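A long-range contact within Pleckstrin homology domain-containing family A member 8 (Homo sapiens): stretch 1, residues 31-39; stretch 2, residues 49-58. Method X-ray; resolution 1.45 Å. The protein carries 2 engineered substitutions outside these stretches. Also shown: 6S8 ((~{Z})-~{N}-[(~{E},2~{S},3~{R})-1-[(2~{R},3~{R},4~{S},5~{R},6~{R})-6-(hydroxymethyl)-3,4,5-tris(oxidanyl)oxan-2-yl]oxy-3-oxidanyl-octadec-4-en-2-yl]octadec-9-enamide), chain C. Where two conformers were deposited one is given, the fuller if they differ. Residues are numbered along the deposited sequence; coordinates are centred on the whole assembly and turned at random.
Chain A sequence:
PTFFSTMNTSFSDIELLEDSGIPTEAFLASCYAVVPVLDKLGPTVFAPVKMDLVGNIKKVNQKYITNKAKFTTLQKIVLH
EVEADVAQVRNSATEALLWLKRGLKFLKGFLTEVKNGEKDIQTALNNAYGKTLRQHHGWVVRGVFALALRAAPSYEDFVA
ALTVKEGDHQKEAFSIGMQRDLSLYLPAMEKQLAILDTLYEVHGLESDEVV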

# COMPACT_ATOMS: atom_id res chain seq x y z
N CYS A 31 -3.00 3.24 4.11
CA CYS A 31 -3.22 1.96 3.43
C CYS A 31 -4.67 1.83 3.00
O CYS A 31 -5.00 1.39 1.88
N TYR A 32 -5.58 2.19 3.90
CA TYR A 32 -7.00 2.03 3.60
C TYR A 32 -7.48 2.93 2.43
O TYR A 32 -8.37 2.57 1.68
N ALA A 33 -6.83 4.07 2.28
CA ALA A 33 -7.32 5.13 1.38
C ALA A 33 -7.50 4.67 -0.05
O ALA A 33 -8.34 5.20 -0.79
N VAL A 34 -6.73 3.66 -0.48
CA VAL A 34 -6.89 3.16 -1.86
C VAL A 34 -8.11 2.28 -2.06
O VAL A 34 -8.48 1.99 -3.22
N VAL A 35 -8.69 1.79 -0.97
CA VAL A 35 -9.86 0.86 -1.06
C VAL A 35 -11.03 1.45 -1.87
O VAL A 35 -11.53 0.79 -2.81
N PRO A 36 -11.42 2.70 -1.59
CA PRO A 36 -12.51 3.29 -2.38
C PRO A 36 -12.18 3.49 -3.86
O PRO A 36 -13.08 3.46 -4.70
N VAL A 37 -10.90 3.68 -4.15
CA VAL A 37 -10.48 3.77 -5.55
C VAL A 37 -10.65 2.42 -6.21
O VAL A 37 -11.16 2.36 -7.33
N LEU A 38 -10.25 1.35 -5.52
CA LEU A 38 -10.43 -0.04 -6.08
C LEU A 38 -11.92 -0.28 -6.34
O LEU A 38 -12.30 -0.85 -7.38
N ASP A 39 -12.76 0.16 -5.42
CA ASP A 39 -14.22 0.02 -5.60
C ASP A 39 -14.81 0.80 -6.76
O ASP A 39 -15.75 0.33 -7.42
N VAL A 49 -8.12 -7.85 -3.92
CA VAL A 49 -7.20 -6.83 -3.49
C VAL A 49 -7.76 -6.10 -2.25
O VAL A 49 -7.07 -5.89 -1.25
N LYS A 50 -9.00 -5.67 -2.35
CA LYS A 50 -9.68 -5.00 -1.27
C LYS A 50 -9.68 -5.91 -0.02
O LYS A 50 -9.39 -5.47 1.12
N MET A 51 -10.08 -7.16 -0.18
CA MET A 51 -10.14 -8.05 0.94
C MET A 51 -8.78 -8.27 1.63
O MET A 51 -8.68 -8.29 2.87
N ASP A 52 -7.71 -8.35 0.81
CA ASP A 52 -6.41 -8.48 1.35
C ASP A 52 -5.99 -7.29 2.21
O ASP A 52 -5.50 -7.48 3.37
N LEU A 53 -6.14 -6.12 1.65
CA LEU A 53 -5.79 -4.89 2.32
C LEU A 53 -6.59 -4.72 3.62
O LEU A 53 -6.01 -4.47 4.66
N VAL A 54 -7.90 -4.83 3.53
CA VAL A 54 -8.76 -4.65 4.69
C VAL A 54 -8.39 -5.66 5.79
O VAL A 54 -8.35 -5.34 6.99
N GLY A 55 -8.14 -6.89 5.36
CA GLY A 55 -7.84 -7.91 6.31
C GLY A 55 -6.54 -7.64 7.05
O GLY A 55 -6.45 -7.90 8.25
N ASN A 56 -5.53 -7.19 6.33
CA ASN A 56 -4.25 -6.92 6.99
C ASN A 56 -4.32 -5.66 7.92
O ASN A 56 -3.72 -5.65 9.00
N ILE A 57 -5.04 -4.64 7.48
CA ILE A 57 -5.25 -3.46 8.29
C ILE A 57 -5.95 -3.91 9.60
O ILE A 57 -5.55 -3.52 10.72
N LYS A 58 -6.96 -4.79 9.47
CA LYS A 58 -7.70 -5.29 10.65
C LYS A 58 -6.74 -5.97 11.64
O LYS A 58 -6.79 -5.73 12.84

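A helix-turn-helix stretch packs against one helix, residues 35-39 running nearly antiparallel to it (-164°), through a strip of apolar side chains bordered on one flank by a salt bridge and on the other by a bound glycolipid. Leu-53 (m, t) points toward stretch 1, and its CD1 lies 3.6 Å from Val-34 CG2, 4.0 Å from Leu-38 CD1 and 4.1 Å from Val-35 CG2; the two methyls of a leucine let CD1 fill the space between the stretches while CD2 meets the lipid. Leu-38 (m, t) also brings CD1 within 3.5 Å of Val-49 CG1. Val-35 (t), compact and buried, points inward where the backbones run close, and its CG1 rests 3.7 Å from Lys-50 CE. That lysine is extended, all four chi angles t, so its aliphatic stem covers the valine while NZ reaches Asp-39 (chi1 m), donating a 2.7 Å hydrogen bond to OD2 within the salt bridge. Toward the C-terminal end of stretch 2, Ile-57 (m, t) sets CD1 3.9 Å from Cys-31 CB and 3.8 Å from Tyr-32 CB. The Tyr-32 ring (chi1 t) offers its edge to Val-54, CE1 to CG2 being 4.1 Å.

The polar head of 6S8 is held by Asp-52 and Asn-56, which do not touch stretch 1: Asp-52 OD1 accepts hydrogen bonds from its O2A (2.6 Å) and N2 (3.0 Å), and Asn-56 ND2 donates to O2A (2.8 Å). Its chains lie against Leu-53 CD2 (3.8 Å from CAG) and Leu-38 CD2 (3.9 Å from CAN).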

# COMPACT_ATOMS: atom_id res chain seq x y z
CB CYS A 31 -2.80 0.82 4.36
SG CYS A 31 -1.04 0.67 4.73
CB TYR A 32 -7.84 2.35 4.83
CG TYR A 32 -9.29 2.09 4.51
CD1 TYR A 32 -9.78 0.84 4.50
CD2 TYR A 32 -10.11 3.11 4.07
CE1 TYR A 32 -11.13 0.56 4.15
CE2 TYR A 32 -11.43 2.86 3.64
CZ TYR A 32 -11.91 1.56 3.72
OH TYR A 32 -13.17 1.29 3.36
CB ALA A 33 -6.39 6.36 1.45
CB VAL A 34 -5.63 2.47 -2.40
CG1 VAL A 34 -4.39 3.37 -2.30
CG2 VAL A 34 -5.41 1.16 -1.69
CB VAL A 35 -10.22 0.30 0.35
CG1 VAL A 35 -11.57 -0.41 0.40
CG2 VAL A 35 -9.11 -0.62 0.84
CB PRO A 36 -12.74 4.64 -1.70
CG PRO A 36 -12.32 4.42 -0.29
CD PRO A 36 -11.16 3.50 -0.36
CB VAL A 37 -9.05 4.32 -5.73
CG1 VAL A 37 -8.72 4.46 -7.21
CG2 VAL A 37 -8.91 5.66 -5.01
CB LEU A 38 -9.91 -1.08 -5.10
CG LEU A 38 -8.39 -1.19 -4.95
CD1 LEU A 38 -7.92 -2.00 -3.69
CD2 LEU A 38 -7.79 -1.75 -6.24
CB ASP A 39 -14.96 0.32 -4.28
CG ASP A 39 -14.84 -0.82 -3.25
OD1 ASP A 39 -14.59 -1.99 -3.66
OD2 ASP A 39 -15.05 -0.52 -2.02
CB VAL A 49 -6.92 -5.80 -4.60
CG1 VAL A 49 -5.87 -4.77 -4.12
CG2 VAL A 49 -6.52 -6.53 -5.85
CB LYS A 50 -11.14 -4.58 -1.63
CG LYS A 50 -12.06 -4.19 -0.42
CD LYS A 50 -13.38 -3.61 -0.95
CE LYS A 50 -14.19 -3.00 0.24
NZ LYS A 50 -15.51 -2.44 -0.19
CB MET A 51 -10.76 -9.41 0.52
CG MET A 51 -12.25 -9.39 0.30
SD MET A 51 -13.02 -10.94 0.01
CE MET A 51 -12.20 -11.44 -1.42
CB ASP A 52 -5.39 -8.81 0.26
CG ASP A 52 -4.07 -9.18 0.84
OD1 ASP A 52 -3.78 -10.39 1.01
OD2 ASP A 52 -3.28 -8.26 1.11
CB LEU A 53 -6.02 -3.68 1.46
CG LEU A 53 -5.01 -3.39 0.38
CD1 LEU A 53 -5.55 -2.20 -0.43
CD2 LEU A 53 -3.66 -3.13 0.99
CB VAL A 54 -10.25 -4.72 4.27
CG1 VAL A 54 -11.18 -4.89 5.43
CG2 VAL A 54 -10.65 -3.46 3.45
CB ASN A 56 -3.11 -6.80 6.02
CG ASN A 56 -2.71 -8.12 5.46
OD1 ASN A 56 -2.70 -9.09 6.21
ND2 ASN A 56 -2.41 -8.18 4.14
CB ILE A 57 -6.06 -2.39 7.55
CG1 ILE A 57 -5.26 -1.85 6.33
CG2 ILE A 57 -6.56 -1.33 8.55
CD1 ILE A 57 -6.07 -1.03 5.34
CB LYS A 58 -8.76 -6.27 10.24
CG LYS A 58 -9.57 -6.89 11.39
CD LYS A 58 -10.46 -8.04 10.90
CE LYS A 58 -9.66 -9.29 10.57
NZ LYS A 58 -10.48 -10.56 10.45
C1 6S8 C . -1.27 -13.40 0.39
C2 6S8 C . -1.55 -12.69 -0.91
N2 6S8 C . -1.51 -11.25 -0.68
C3 6S8 C . -2.96 -13.10 -1.44
O3 6S8 C . -2.95 -14.54 -1.57
C4 6S8 C . -3.22 -12.44 -2.74
C5 6S8 C . -4.26 -11.61 -2.89
C6 6S8 C . -4.64 -10.89 -4.16
C7 6S8 C . -3.74 -11.04 -5.36
C8 6S8 C . -4.63 -10.68 -6.51
C9 6S8 C . -3.77 -10.11 -7.58
C10 6S8 C . -3.46 -8.67 -7.22
C11 6S8 C . -4.06 -7.72 -8.27
C12 6S8 C . -3.24 -6.43 -8.28
C13 6S8 C . -4.04 -5.14 -8.15
C14 6S8 C . -4.75 -4.68 -9.41
C15 6S8 C . -4.79 -3.15 -9.51
C16 6S8 C . -6.12 -2.49 -9.83
C17 6S8 C . -6.22 -1.53 -11.03
C18 6S8 C . -5.44 -0.23 -10.93
C1A 6S8 C . -1.71 -13.09 2.74
O1A 6S8 C . -2.20 -13.05 1.41
C2A 6S8 C . -2.54 -12.19 3.61
O2A 6S8 C . -2.40 -10.84 3.12
C3A 6S8 C . -2.18 -12.34 5.09
O3A 6S8 C . -3.08 -11.59 5.87
C4A 6S8 C . -2.21 -13.81 5.46
O4A 6S8 C . -3.55 -14.28 5.58
O5A 6S8 C . -0.81 -16.86 3.77
C5M 6S8 C . -1.37 -14.62 4.49
C6A 6S8 C . -1.42 -16.09 4.82
O6A 6S8 C . -1.88 -14.43 3.17
CAA 6S8 C . -0.72 -10.43 -1.37
OAA 6S8 C . 0.12 -10.79 -2.19
CAB 6S8 C . -0.88 -8.99 -1.00
CAC 6S8 C . -2.03 -8.65 -2.00
CAD 6S8 C . -1.65 -7.47 -2.79
CAE 6S8 C . -2.66 -6.42 -2.46
CAF 6S8 C . -2.25 -5.20 -3.28
CAG 6S8 C . -2.24 -3.94 -2.40
CAH 6S8 C . -2.77 -2.73 -3.18
CAI 6S8 C . -1.76 -2.41 -4.24
CAJ 6S8 C . -2.07 -2.01 -5.47
CAK 6S8 C . -3.46 -1.78 -5.98
CAL 6S8 C . -3.18 -0.83 -7.15
CAM 6S8 C . -4.36 0.01 -7.57
CAN 6S8 C . -4.85 0.85 -6.43
CAO 6S8 C . -5.48 2.11 -6.96
CAP 6S8 C . -4.51 3.26 -7.03
CAQ 6S8 C . -5.06 4.49 -6.37
CAR 6S8 C . -3.93 5.19 -5.74